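Local atomic coordinates of 6-phosphogluconolactonase (Thermotoga maritima, PDB entry 1VL1), a protein that hydrolyses 6-phosphogluconolactone to 6-phosphogluconate, the second step of the oxidative stage of the pentose phosphate pathway. Residues K46-L51 with R132-Q137; S79-V84 with Q90-N95; Y113-L118 with C124-R129; L182-L187 with A217-G222. All coordinates share one frame; numbering follows the deposited sequence.

Contact 1: K46-L51 with R132-Q137; sequences KIFVVL and RSATDQ
Phe48 of strand 47-51 packs against Thr135, the first residue past the end of helix 120-134. The contact belongs to the mixed, largely parallel sheet of the alpha/beta fold: the helix has just ended, and the chain turns back toward strand 140-143, the parallel neighbour of 47-51. Thr135 sets its CB over the centre of the Phe48 ring, 3.7 Å from the centroid and 8° off the normal. Its OG1 lies anti to the backbone N (chi1 -177°), which turns the hydroxyl to Gln137 O at 2.6 Å and puts CG2 toward the root of the ring. Phe48 CE2 also nears Ala134 CB, at 4.3 Å. The ring of His75 meets that of Phe48 too, and Phe77 touches the Phe48 side chain. Replacing the ring by an alanine here would probably open a gap and leave Thr135 CB nothing to rest on. At the outer edge a water bridges the strand and the helix end, accepting from Lys46 NZ at 2.7 Å and donating to Ala134 O at 2.9 Å.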
loop_
_atom_site.group_PDB
_atom_site.type_symbol
_atom_site.label_atom_id
_atom_site.label_comp_id
_atom_site.label_asym_id
_atom_site.label_seq_id
_atom_site.Cartn_x
_atom_site.Cartn_y
_atom_site.Cartn_z
ATOM N N LYS A 46 15.487 -11.664 -0.757
ATOM C CA LYS A 46 14.647 -10.648 -1.402
ATOM C C LYS A 46 13.419 -10.405 -0.549
ATOM O O LYS A 46 12.869 -11.345 0.030
ATOM C CB LYS A 46 14.190 -11.109 -2.779
ATOM C CG LYS A 46 15.320 -11.630 -3.631
ATOM C CD LYS A 46 14.865 -11.886 -5.078
ATOM C CE LYS A 46 13.989 -13.140 -5.192
ATOM N NZ LYS A 46 13.668 -13.574 -6.595
ATOM N N ILE A 47 12.991 -9.168 -0.477
ATOM C CA ILE A 47 11.741 -8.884 0.212
ATOM C C ILE A 47 10.770 -8.191 -0.735
ATOM O O ILE A 47 11.201 -7.518 -1.707
ATOM C CB ILE A 47 11.958 -8.109 1.542
ATOM C CG1 ILE A 47 12.522 -6.697 1.291
ATOM C CG2 ILE A 47 12.906 -8.875 2.462
ATOM C CD1 ILE A 47 12.316 -5.736 2.473
ATOM N N PHE A 48 9.466 -8.330 -0.439
ATOM C CA PHE A 48 8.424 -7.854 -1.312
ATOM C C PHE A 48 7.502 -6.952 -0.525
ATOM O O PHE A 48 6.932 -7.380 0.512
ATOM C CB PHE A 48 7.655 -9.009 -1.943
ATOM C CG PHE A 48 8.551 -9.910 -2.691
ATOM C CD1 PHE A 48 9.229 -10.921 -2.005
ATOM C CD2 PHE A 48 8.852 -9.688 -4.019
ATOM C CE1 PHE A 48 10.141 -11.727 -2.639
ATOM C CE2 PHE A 48 9.794 -10.524 -4.689
ATOM C CZ PHE A 48 10.418 -11.531 -3.993
ATOM N N VAL A 49 7.429 -5.713 -0.985
ATOM C CA VAL A 49 6.733 -4.619 -0.284
ATOM C C VAL A 49 5.638 -3.968 -1.145
ATOM O O VAL A 49 5.893 -3.490 -2.228
ATOM C CB VAL A 49 7.731 -3.549 0.217
ATOM C CG1 VAL A 49 7.026 -2.517 1.065
ATOM C CG2 VAL A 49 8.920 -4.202 0.954
ATOM N N VAL A 50 4.397 -3.935 -0.618
ATOM C CA VAL A 50 3.238 -3.287 -1.236
ATOM C C VAL A 50 3.142 -1.854 -0.690
ATOM O O VAL A 50 3.311 -1.650 0.530
ATOM C CB VAL A 50 1.930 -3.992 -0.910
ATOM C CG1 VAL A 50 0.724 -3.152 -1.378
ATOM C CG2 VAL A 50 1.896 -5.344 -1.550
ATOM N N LEU A 51 2.968 -0.885 -1.592
ATOM C CA LEU A 51 2.866 0.540 -1.225
ATOM C C LEU A 51 1.558 1.163 -1.708
ATOM O O LEU A 51 1.242 1.086 -2.896
ATOM C CB LEU A 51 3.983 1.320 -1.883
ATOM C CG LEU A 51 5.398 0.886 -1.626
ATOM C CD1 LEU A 51 6.401 1.749 -2.447
ATOM C CD2 LEU A 51 5.731 0.869 -0.143
ATOM N N ARG A 132 2.257 -12.555 -9.393
ATOM C CA ARG A 132 2.398 -13.988 -9.237
ATOM C C ARG A 132 3.814 -14.463 -9.583
ATOM O O ARG A 132 4.384 -15.358 -8.952
ATOM C CB ARG A 132 1.392 -14.741 -10.121
ATOM C CG ARG A 132 -0.037 -14.620 -9.690
ATOM C CD ARG A 132 -0.979 -15.354 -10.620
ATOM N NE ARG A 132 -2.392 -15.210 -10.262
ATOM C CZ ARG A 132 -3.036 -15.957 -9.347
ATOM N NH1 ARG A 132 -2.387 -16.896 -8.664
ATOM N NH2 ARG A 132 -4.338 -15.734 -9.107
ATOM N N SER A 133 4.365 -13.895 -10.639
ATOM C CA SER A 133 5.688 -14.240 -11.051
ATOM C C SER A 133 6.756 -13.843 -10.001
ATOM O O SER A 133 7.771 -14.561 -9.807
ATOM C CB SER A 133 5.977 -13.519 -12.362
ATOM O OG SER A 133 7.207 -13.963 -12.853
ATOM N N ALA A 134 6.516 -12.740 -9.334
ATOM C CA ALA A 134 7.496 -12.221 -8.351
ATOM C C ALA A 134 7.486 -12.990 -7.034
ATOM O O ALA A 134 8.544 -13.346 -6.501
ATOM C CB ALA A 134 7.253 -10.765 -8.101
ATOM N N THR A 135 6.303 -13.258 -6.518
ATOM C CA THR A 135 6.189 -13.861 -5.193
ATOM C C THR A 135 4.800 -14.449 -4.952
ATOM O O THR A 135 3.841 -14.008 -5.572
ATOM C CB THR A 135 6.456 -12.724 -4.122
ATOM O OG1 THR A 135 6.429 -13.294 -2.810
ATOM C CG2 THR A 135 5.362 -11.653 -4.121
ATOM N N ASP A 136 4.677 -15.398 -4.016
ATOM C CA ASP A 136 3.339 -15.843 -3.554
ATOM C C ASP A 136 2.895 -15.183 -2.245
ATOM O O ASP A 136 1.782 -15.446 -1.712
ATOM C CB ASP A 136 3.266 -17.364 -3.407
ATOM C CG ASP A 136 4.346 -17.936 -2.515
ATOM O OD1 ASP A 136 5.167 -17.217 -1.901
ATOM O OD2 ASP A 136 4.430 -19.201 -2.419
ATOM N N GLN A 137 3.750 -14.290 -1.732
ATOM C CA GLN A 137 3.574 -13.713 -0.409
ATOM C C GLN A 137 4.271 -12.365 -0.326
ATOM O O GLN A 137 5.458 -12.296 -0.561
ATOM C CB GLN A 137 4.188 -14.658 0.644
ATOM C CG GLN A 137 3.956 -14.271 2.076
ATOM C CD GLN A 137 4.391 -15.353 3.049
ATOM O OE1 GLN A 137 3.551 -16.108 3.567
ATOM N NE2 GLN A 137 5.701 -15.437 3.303
HETATM O O HOH W 1 11.250 -12.487 -7.258
#

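Contact 2: S79-V84 with Q90-N95; sequences SDERYV and QSNFRN
Glu81 uses both carboxylate oxygens to grip the start of helix 92-101. Its OE1 accepts from Asn92 N at 2.7 Å and its OE2 from Phe93 N at 2.8 Å, each on the syn lone pair. The anti lone pair of OE1 takes Arg82 N. Ser91 OG adds a weak bond to OE2. A bend at chi2 (60°) turns the carboxylate toward the helix start. These bonds join strand 74-82 to the helix of a beta-alpha-beta unit, at the first helical turn. Ser91 is the N-cap, and its OG accepts weakly from Arg94 N. A glutamine in place of Glu81 would probably leave one of the two helix N-H groups without its acceptor and remove the charge facing the helix start. Asn92 ND2 donates to Asp80 O at 2.8 Å, from above the carbonyl plane. Its bond to Asp80 OD2 is weak; Ser153 OG also bonds that oxygen. Ser79 OG donates to Asp80 OD1. Arg82, near a bound citrate, sends NH1 to Gln90 O at 2.9 Å, with the acceptor in the guanidinium plane.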
loop_
_atom_site.group_PDB
_atom_site.type_symbol
_atom_site.label_atom_id
_atom_site.label_comp_id
_atom_site.label_asym_id
_atom_site.label_seq_id
_atom_site.Cartn_x
_atom_site.Cartn_y
_atom_site.Cartn_z
ATOM N N SER A 79 -0.343 -0.793 -4.333
ATOM C CA SER A 79 -1.541 -1.441 -3.821
ATOM C C SER A 79 -2.709 -1.207 -4.805
ATOM O O SER A 79 -3.659 -1.968 -4.810
ATOM C CB SER A 79 -1.954 -0.863 -2.468
ATOM O OG SER A 79 -2.092 0.542 -2.521
ATOM N N ASP A 80 -2.657 -0.123 -5.542
ATOM C CA ASP A 80 -3.711 0.259 -6.433
ATOM C C ASP A 80 -3.248 1.403 -7.332
ATOM O O ASP A 80 -2.273 2.096 -7.073
ATOM C CB ASP A 80 -4.971 0.680 -5.672
ATOM C CG ASP A 80 -4.765 1.936 -4.882
ATOM O OD1 ASP A 80 -4.056 1.927 -3.845
ATOM O OD2 ASP A 80 -5.252 2.986 -5.292
ATOM N N GLU A 81 -4.025 1.645 -8.353
ATOM C CA GLU A 81 -3.711 2.747 -9.261
ATOM C C GLU A 81 -5.003 3.345 -9.809
ATOM O O GLU A 81 -5.973 2.660 -10.084
ATOM C CB GLU A 81 -2.808 2.325 -10.407
ATOM C CG GLU A 81 -2.394 3.434 -11.343
ATOM C CD GLU A 81 -1.631 4.516 -10.635
ATOM O OE1 GLU A 81 -2.283 5.425 -10.079
ATOM O OE2 GLU A 81 -0.401 4.466 -10.693
ATOM N N ARG A 82 -4.979 4.660 -9.948
ATOM C CA ARG A 82 -6.027 5.391 -10.637
ATOM C C ARG A 82 -5.851 5.177 -12.132
ATOM O O ARG A 82 -4.746 5.283 -12.673
ATOM C CB ARG A 82 -5.954 6.880 -10.272
ATOM C CG ARG A 82 -6.416 7.166 -8.852
ATOM C CD ARG A 82 -5.333 7.030 -7.803
ATOM N NE ARG A 82 -5.823 7.604 -6.551
ATOM C CZ ARG A 82 -5.788 8.878 -6.227
ATOM N NH1 ARG A 82 -5.259 9.760 -7.021
ATOM N NH2 ARG A 82 -6.301 9.285 -5.084
ATOM N N TYR A 83 -6.967 4.946 -12.840
ATOM C CA TYR A 83 -6.926 4.614 -14.272
ATOM C C TYR A 83 -6.870 5.929 -15.048
ATOM O O TYR A 83 -7.819 6.385 -15.689
ATOM C CB TYR A 83 -8.099 3.708 -14.733
ATOM C CG TYR A 83 -7.889 3.167 -16.142
ATOM C CD1 TYR A 83 -6.905 2.243 -16.418
ATOM C CD2 TYR A 83 -8.699 3.579 -17.204
ATOM C CE1 TYR A 83 -6.708 1.763 -17.695
ATOM C CE2 TYR A 83 -8.503 3.123 -18.499
ATOM C CZ TYR A 83 -7.546 2.199 -18.754
ATOM O OH TYR A 83 -7.380 1.774 -20.054
ATOM N N VAL A 84 -5.678 6.490 -14.991
ATOM C CA VAL A 84 -5.299 7.713 -15.649
ATOM C C VAL A 84 -3.864 7.555 -16.128
ATOM O O VAL A 84 -3.135 6.638 -15.717
ATOM C CB VAL A 84 -5.379 8.920 -14.637
ATOM C CG1 VAL A 84 -6.743 9.020 -14.049
ATOM C CG2 VAL A 84 -4.339 8.796 -13.522
ATOM N N GLN A 90 -2.499 12.662 -10.582
ATOM C CA GLN A 90 -3.429 11.747 -9.909
ATOM C C GLN A 90 -2.963 10.284 -9.921
ATOM O O GLN A 90 -3.655 9.404 -9.416
ATOM C CB GLN A 90 -4.839 11.883 -10.570
ATOM C CG GLN A 90 -5.464 13.259 -10.432
ATOM C CD GLN A 90 -6.830 13.424 -11.206
ATOM O OE1 GLN A 90 -7.113 12.727 -12.213
ATOM N NE2 GLN A 90 -7.674 14.333 -10.713
ATOM N N SER A 91 -1.799 10.023 -10.528
ATOM C CA SER A 91 -1.277 8.660 -10.661
ATOM C C SER A 91 -0.504 8.377 -9.394
ATOM O O SER A 91 0.339 9.188 -8.993
ATOM C CB SER A 91 -0.264 8.591 -11.816
ATOM O OG SER A 91 0.314 7.312 -11.912
ATOM N N ASN A 92 -0.763 7.235 -8.797
ATOM C CA ASN A 92 0.040 6.762 -7.698
ATOM C C ASN A 92 1.463 6.490 -8.148
ATOM O O ASN A 92 2.414 6.791 -7.408
ATOM C CB ASN A 92 -0.544 5.514 -7.075
ATOM C CG ASN A 92 -1.781 5.786 -6.277
ATOM O OD1 ASN A 92 -1.937 6.859 -5.743
ATOM N ND2 ASN A 92 -2.599 4.743 -6.073
ATOM N N PHE A 93 1.624 5.917 -9.326
ATOM C CA PHE A 93 2.977 5.696 -9.854
ATOM C C PHE A 93 3.797 6.989 -9.886
ATOM O O PHE A 93 4.950 7.016 -9.429
ATOM C CB PHE A 93 2.969 5.061 -11.243
ATOM C CG PHE A 93 4.341 4.994 -11.815
ATOM C CD1 PHE A 93 5.243 4.020 -11.364
ATOM C CD2 PHE A 93 4.792 5.954 -12.664
ATOM C CE1 PHE A 93 6.552 4.016 -11.825
ATOM C CE2 PHE A 93 6.105 5.936 -13.116
ATOM C CZ PHE A 93 6.964 4.939 -12.682
ATOM N N ARG A 94 3.226 8.032 -10.477
ATOM C CA ARG A 94 3.958 9.290 -10.608
ATOM C C ARG A 94 4.400 9.774 -9.230
ATOM O O ARG A 94 5.523 10.204 -9.029
ATOM C CB ARG A 94 3.117 10.342 -11.279
ATOM C CG ARG A 94 3.772 11.674 -11.259
ATOM C CD ARG A 94 3.320 12.637 -12.201
ATOM N NE ARG A 94 3.815 13.943 -11.727
ATOM C CZ ARG A 94 3.358 15.096 -12.117
ATOM N NH1 ARG A 94 2.387 15.147 -13.014
ATOM N NH2 ARG A 94 3.876 16.214 -11.600
ATOM N N ASN A 95 3.468 9.735 -8.297
ATOM C CA ASN A 95 3.738 10.318 -6.963
ATOM C C ASN A 95 4.744 9.516 -6.183
ATOM O O ASN A 95 5.640 10.095 -5.583
ATOM C CB ASN A 95 2.438 10.536 -6.173
ATOM C CG ASN A 95 1.697 11.752 -6.622
ATOM O OD1 ASN A 95 2.044 12.847 -6.226
ATOM N ND2 ASN A 95 0.687 11.592 -7.462
#

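Contact 3: Y113-L118 with C124-R129; sequences YVDTSL and CEKYER
Val114 and Tyr127 meet at about a right angle, the valine methyl over the tyrosine ring. Val114 CG2 stands 4.0 Å from the ring centroid and 21° off its normal, a CH-pi contact shifted toward the rim. Val114 CG2 comes nearest to Tyr127 CD2, at 3.7 Å. The carbonyl of Tyr113 approaches the same ring obliquely, with its O 3.4 Å from Tyr127 CD1. Lys126, the residue before Tyr127, runs out fully extended. Its CG is anti to the backbone N (chi1 175°), and the straight chain carries NZ to Asp115 OD2 at 2.9 Å, a salt bridge met on the anti side of the carboxylate. Leu118 crosses the lysine chain at about a right angle, and Leu118 CD1 touches Lys126 CD at 3.6 Å. The other oxygen, Asp115 OD1, accepts from Ser117 N, which makes an Asx turn, and also from Ser117 OG, both from the same face. This should help hold the carboxylate for the lysine. Tyr127 OH bonds Leu78 O, and its side chain touches Phe77, so helix 120-134 is tied to strand 74-82. Val114 packs on Glu81 of that strand and on Val180 of strand 179-182.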
loop_
_atom_site.group_PDB
_atom_site.type_symbol
_atom_site.label_atom_id
_atom_site.label_comp_id
_atom_site.label_asym_id
_atom_site.label_seq_id
_atom_site.Cartn_x
_atom_site.Cartn_y
_atom_site.Cartn_z
ATOM N N TYR A 113 4.140 -1.860 -11.181
ATOM C CA TYR A 113 3.040 -0.934 -11.182
ATOM C C TYR A 113 2.000 -1.312 -12.226
ATOM O O TYR A 113 2.200 -2.250 -13.004
ATOM C CB TYR A 113 3.545 0.525 -11.365
ATOM C CG TYR A 113 4.246 0.795 -12.685
ATOM C CD1 TYR A 113 3.549 1.144 -13.861
ATOM C CD2 TYR A 113 5.608 0.638 -12.760
ATOM C CE1 TYR A 113 4.206 1.337 -15.065
ATOM C CE2 TYR A 113 6.289 0.866 -13.954
ATOM C CZ TYR A 113 5.581 1.209 -15.121
ATOM O OH TYR A 113 6.277 1.417 -16.324
ATOM N N VAL A 114 0.893 -0.599 -12.209
ATOM C CA VAL A 114 -0.210 -0.876 -13.118
ATOM C C VAL A 114 0.008 -0.093 -14.429
ATOM O O VAL A 114 0.183 1.137 -14.426
ATOM C CB VAL A 114 -1.535 -0.483 -12.512
ATOM C CG1 VAL A 114 -2.616 -0.698 -13.522
ATOM C CG2 VAL A 114 -1.829 -1.262 -11.224
ATOM N N ASP A 115 -0.067 -0.808 -15.537
ATOM C CA ASP A 115 0.181 -0.215 -16.867
ATOM C C ASP A 115 -1.132 0.289 -17.385
ATOM O O ASP A 115 -1.870 -0.411 -18.105
ATOM C CB ASP A 115 0.808 -1.231 -17.844
ATOM C CG ASP A 115 1.071 -0.656 -19.213
ATOM O OD1 ASP A 115 0.806 0.551 -19.418
ATOM O OD2 ASP A 115 1.571 -1.372 -20.125
ATOM N N THR A 116 -1.471 1.532 -17.012
ATOM C CA THR A 116 -2.758 2.135 -17.391
ATOM C C THR A 116 -2.908 2.533 -18.856
ATOM O O THR A 116 -3.990 3.004 -19.304
ATOM C CB THR A 116 -3.041 3.372 -16.528
ATOM O OG1 THR A 116 -2.067 4.394 -16.816
ATOM C CG2 THR A 116 -2.965 3.081 -15.046
ATOM N N SER A 117 -1.885 2.272 -19.664
ATOM C CA SER A 117 -1.989 2.469 -21.093
ATOM C C SER A 117 -2.799 1.381 -21.785
ATOM O O SER A 117 -3.280 1.571 -22.921
ATOM C CB SER A 117 -0.620 2.495 -21.733
ATOM O OG SER A 117 -0.018 1.225 -21.903
ATOM N N LEU A 118 -2.912 0.247 -21.088
ATOM C CA LEU A 118 -3.730 -0.892 -21.557
ATOM C C LEU A 118 -5.202 -0.734 -21.184
ATOM O O LEU A 118 -5.528 -0.074 -20.196
ATOM C CB LEU A 118 -3.226 -2.185 -20.902
ATOM C CG LEU A 118 -1.790 -2.639 -21.228
ATOM C CD1 LEU A 118 -1.465 -3.875 -20.394
ATOM C CD2 LEU A 118 -1.509 -2.832 -22.699
ATOM N N CYS A 124 -5.169 -4.958 -15.411
ATOM C CA CYS A 124 -5.340 -5.828 -14.226
ATOM C C CYS A 124 -4.647 -7.172 -14.388
ATOM O O CYS A 124 -3.920 -7.601 -13.482
ATOM C CB CYS A 124 -6.794 -6.109 -13.893
ATOM S SG CYS A 124 -7.784 -4.754 -13.258
ATOM N N GLU A 125 -4.851 -7.826 -15.519
ATOM C CA GLU A 125 -4.385 -9.186 -15.734
ATOM C C GLU A 125 -2.883 -9.199 -15.849
ATOM O O GLU A 125 -2.219 -10.102 -15.328
ATOM C CB GLU A 125 -5.072 -9.772 -16.951
ATOM C CG GLU A 125 -6.527 -9.959 -16.707
ATOM C CD GLU A 125 -7.299 -10.377 -17.909
ATOM O OE1 GLU A 125 -6.765 -10.315 -19.079
ATOM O OE2 GLU A 125 -8.472 -10.793 -17.670
ATOM N N LYS A 126 -2.339 -8.167 -16.523
ATOM C CA LYS A 126 -0.901 -8.004 -16.636
ATOM C C LYS A 126 -0.276 -7.850 -15.255
ATOM O O LYS A 126 0.731 -8.441 -14.951
ATOM C CB LYS A 126 -0.560 -6.821 -17.537
ATOM C CG LYS A 126 0.957 -6.505 -17.598
ATOM C CD LYS A 126 1.232 -5.373 -18.569
ATOM C CE LYS A 126 2.562 -4.780 -18.384
ATOM N NZ LYS A 126 2.915 -3.815 -19.504
ATOM N N TYR A 127 -0.877 -7.017 -14.416
ATOM C CA TYR A 127 -0.310 -6.758 -13.100
ATOM C C TYR A 127 -0.443 -8.004 -12.255
ATOM O O TYR A 127 0.484 -8.365 -11.542
ATOM C CB TYR A 127 -1.095 -5.618 -12.443
ATOM C CG TYR A 127 -0.466 -5.063 -11.216
ATOM C CD1 TYR A 127 0.897 -4.833 -11.178
ATOM C CD2 TYR A 127 -1.199 -4.749 -10.085
ATOM C CE1 TYR A 127 1.524 -4.273 -10.063
ATOM C CE2 TYR A 127 -0.567 -4.195 -8.967
ATOM C CZ TYR A 127 0.774 -3.981 -8.947
ATOM O OH TYR A 127 1.434 -3.444 -7.823
ATOM N N GLU A 128 -1.573 -8.685 -12.358
ATOM C CA GLU A 128 -1.752 -9.949 -11.616
ATOM C C GLU A 128 -0.654 -10.980 -11.992
ATOM O O GLU A 128 -0.023 -11.577 -11.120
ATOM C CB GLU A 128 -3.136 -10.557 -11.862
ATOM C CG GLU A 128 -3.324 -11.807 -11.034
ATOM C CD GLU A 128 -4.749 -12.075 -10.534
ATOM O OE1 GLU A 128 -5.614 -11.192 -10.517
ATOM O OE2 GLU A 128 -4.982 -13.212 -10.145
ATOM N N ARG A 129 -0.424 -11.149 -13.273
ATOM C CA ARG A 129 0.637 -12.037 -13.747
ATOM C C ARG A 129 2.004 -11.637 -13.179
ATOM O O ARG A 129 2.822 -12.500 -12.841
ATOM C CB ARG A 129 0.707 -12.111 -15.273
ATOM C CG ARG A 129 -0.424 -12.883 -15.973
ATOM C CD ARG A 129 -0.259 -13.102 -17.444
ATOM N NE ARG A 129 -0.100 -11.871 -18.198
ATOM C CZ ARG A 129 -1.077 -11.173 -18.788
ATOM N NH1 ARG A 129 -2.341 -11.547 -18.690
ATOM N NH2 ARG A 129 -0.739 -10.099 -19.514
#

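Contact 4: L182-L187 with A217-G222; sequences LTFRAL and AYFVRG
Phe219 and Val220 pack against Phe184 and Leu187 of the short helix 184-187. The contact joins two connections of the alpha/beta fold: the helix after strand 179-182, and the loop leading from helix 200-210 to strand 225-231. Along the loop, Ala217, in a 3-10 turn, packs on Phe195 and Ile209. Tyr218 follows and sets CD2 over one face of the Phe219 ring. Phe219 meets the helix through CB, which sits over the centre of the Phe184 ring, 3.8 Å from the centroid and 10° off its normal. The two rings themselves meet obliquely, with planes at 38° and centroids 5.5 Å apart. Val220 comes next. Its CG1 is anti to the backbone N (chi1 -180°) and its CG2 anti to the carbonyl carbon, which splits the methyls between two partners. Val220 CG2 touches Phe184 CD1 at 3.8 Å and Leu187 CD1 at 3.9 Å, while CG1 meets Leu187 CB. Asn188, just past the helix, bonds both Phe219 O and Arg221 N. Arg221 turns back on the loop, and its NH2 donates to Tyr218 O at 2.9 Å, in the carbonyl plane.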
loop_
_atom_site.group_PDB
_atom_site.type_symbol
_atom_site.label_atom_id
_atom_site.label_comp_id
_atom_site.label_asym_id
_atom_site.label_seq_id
_atom_site.Cartn_x
_atom_site.Cartn_y
_atom_site.Cartn_z
ATOM N N LEU A 182 -5.362 -4.154 -5.846
ATOM C CA LEU A 182 -5.266 -5.425 -5.196
ATOM C C LEU A 182 -6.515 -5.637 -4.398
ATOM O O LEU A 182 -7.152 -4.672 -3.956
ATOM C CB LEU A 182 -4.102 -5.451 -4.214
ATOM C CG LEU A 182 -2.714 -5.389 -4.815
ATOM C CD1 LEU A 182 -1.593 -5.614 -3.734
ATOM C CD2 LEU A 182 -2.488 -6.272 -5.896
ATOM N N THR A 183 -6.871 -6.924 -4.234
ATOM C CA THR A 183 -8.082 -7.358 -3.479
ATOM C C THR A 183 -7.717 -7.707 -2.052
ATOM O O THR A 183 -6.539 -7.722 -1.653
ATOM C CB THR A 183 -8.628 -8.633 -4.134
ATOM O OG1 THR A 183 -7.604 -9.628 -4.135
ATOM C CG2 THR A 183 -9.025 -8.422 -5.586
ATOM N N PHE A 184 -8.718 -7.946 -1.210
ATOM C CA PHE A 184 -8.420 -8.484 0.112
ATOM C C PHE A 184 -7.511 -9.730 0.063
ATOM O O PHE A 184 -6.560 -9.857 0.857
ATOM C CB PHE A 184 -9.709 -8.831 0.837
ATOM C CG PHE A 184 -10.615 -7.664 1.131
ATOM C CD1 PHE A 184 -10.126 -6.386 1.415
ATOM C CD2 PHE A 184 -11.988 -7.879 1.234
ATOM C CE1 PHE A 184 -10.967 -5.335 1.736
ATOM C CE2 PHE A 184 -12.859 -6.813 1.565
ATOM C CZ PHE A 184 -12.333 -5.521 1.812
ATOM N N ARG A 185 -7.797 -10.645 -0.851
ATOM C CA ARG A 185 -6.981 -11.851 -1.021
ATOM C C ARG A 185 -5.501 -11.552 -1.174
ATOM O O ARG A 185 -4.662 -12.139 -0.455
ATOM C CB ARG A 185 -7.506 -12.630 -2.224
ATOM C CG ARG A 185 -6.739 -13.813 -2.582
ATOM C CD ARG A 185 -7.503 -14.600 -3.632
ATOM N NE ARG A 185 -6.635 -15.537 -4.325
ATOM C CZ ARG A 185 -6.793 -15.923 -5.595
ATOM N NH1 ARG A 185 -7.805 -15.458 -6.341
ATOM N NH2 ARG A 185 -5.918 -16.775 -6.126
ATOM N N ALA A 186 -5.177 -10.602 -2.059
ATOM C CA ALA A 186 -3.790 -10.245 -2.367
ATOM C C ALA A 186 -3.167 -9.563 -1.138
ATOM O O ALA A 186 -2.069 -9.919 -0.675
ATOM C CB ALA A 186 -3.729 -9.351 -3.594
ATOM N N LEU A 187 -3.905 -8.607 -0.586
ATOM C CA LEU A 187 -3.370 -7.817 0.555
ATOM C C LEU A 187 -3.115 -8.714 1.752
ATOM O O LEU A 187 -2.138 -8.548 2.490
ATOM C CB LEU A 187 -4.306 -6.636 0.897
ATOM C CG LEU A 187 -4.328 -5.502 -0.157
ATOM C CD1 LEU A 187 -5.353 -4.500 0.240
ATOM C CD2 LEU A 187 -2.977 -4.841 -0.193
ATOM N N ALA A 217 -11.147 -1.318 5.274
ATOM C CA ALA A 217 -9.931 -1.506 6.038
ATOM C C ALA A 217 -10.047 -2.547 7.113
ATOM O O ALA A 217 -9.019 -3.095 7.581
ATOM C CB ALA A 217 -9.452 -0.224 6.601
ATOM N N TYR A 218 -11.255 -2.764 7.616
ATOM C CA TYR A 218 -11.507 -3.807 8.643
ATOM C C TYR A 218 -11.042 -5.171 8.181
ATOM O O TYR A 218 -10.622 -5.964 8.997
ATOM C CB TYR A 218 -13.002 -3.918 8.959
ATOM C CG TYR A 218 -13.376 -4.975 9.946
ATOM C CD1 TYR A 218 -13.148 -4.805 11.304
ATOM C CD2 TYR A 218 -13.976 -6.166 9.511
ATOM C CE1 TYR A 218 -13.515 -5.795 12.210
ATOM C CE2 TYR A 218 -14.388 -7.116 10.391
ATOM C CZ TYR A 218 -14.109 -6.949 11.742
ATOM O OH TYR A 218 -14.507 -7.899 12.662
ATOM N N PHE A 219 -11.069 -5.425 6.873
ATOM C CA PHE A 219 -10.793 -6.801 6.370
ATOM C C PHE A 219 -9.376 -7.077 5.980
ATOM O O PHE A 219 -9.069 -8.215 5.592
ATOM C CB PHE A 219 -11.736 -7.140 5.210
ATOM C CG PHE A 219 -13.182 -7.119 5.597
ATOM C CD1 PHE A 219 -13.770 -8.196 6.259
ATOM C CD2 PHE A 219 -13.937 -6.003 5.355
ATOM C CE1 PHE A 219 -15.073 -8.155 6.664
ATOM C CE2 PHE A 219 -15.281 -5.961 5.775
ATOM C CZ PHE A 219 -15.845 -7.046 6.398
ATOM N N VAL A 220 -8.495 -6.089 6.099
ATOM C CA VAL A 220 -7.115 -6.234 5.659
ATOM C C VAL A 220 -6.254 -6.423 6.902
ATOM O O VAL A 220 -6.153 -5.542 7.778
ATOM C CB VAL A 220 -6.589 -5.040 4.812
ATOM C CG1 VAL A 220 -5.172 -5.294 4.407
ATOM C CG2 VAL A 220 -7.372 -4.905 3.583
ATOM N N ARG A 221 -5.664 -7.605 6.998
ATOM C CA ARG A 221 -4.869 -8.002 8.149
ATOM C C ARG A 221 -3.613 -8.690 7.721
ATOM O O ARG A 221 -3.625 -9.484 6.760
ATOM C CB ARG A 221 -5.650 -8.946 9.025
ATOM C CG ARG A 221 -6.983 -8.448 9.494
ATOM C CD ARG A 221 -6.938 -7.325 10.509
ATOM N NE ARG A 221 -8.325 -6.868 10.776
ATOM C CZ ARG A 221 -9.123 -7.281 11.735
ATOM N NH1 ARG A 221 -8.717 -8.202 12.616
ATOM N NH2 ARG A 221 -10.362 -6.778 11.810
ATOM N N GLY A 222 -2.523 -8.454 8.445
ATOM C CA GLY A 222 -1.291 -9.180 8.211
ATOM C C GLY A 222 -1.379 -10.613 8.739
ATOM O O GLY A 222 -2.083 -10.904 9.694
#

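Overall arrangement
Contact 4 is the most buried of the four and joins its segments through apolar and aromatic groups. Contacts 1, 2 and 3 are partly buried. Contact 1 adds a bridging water at its rim to a ring contact, and contact 3 adds a salt bridge to one. Contact 2 is built of hydrogen bonds, since it serves a helix start. Contacts 1 and 3 share helix 120-134, at its end and along its body. Contacts 1 and 2 meet in the sheet, where Leu51 O lies 2.8 Å from Ser79 N. Contacts 2 and 3 touch through Tyr83 OH and Leu118 O. Ser79 O and Leu182 N tie contact 2 to contact 4 across antiparallel strands.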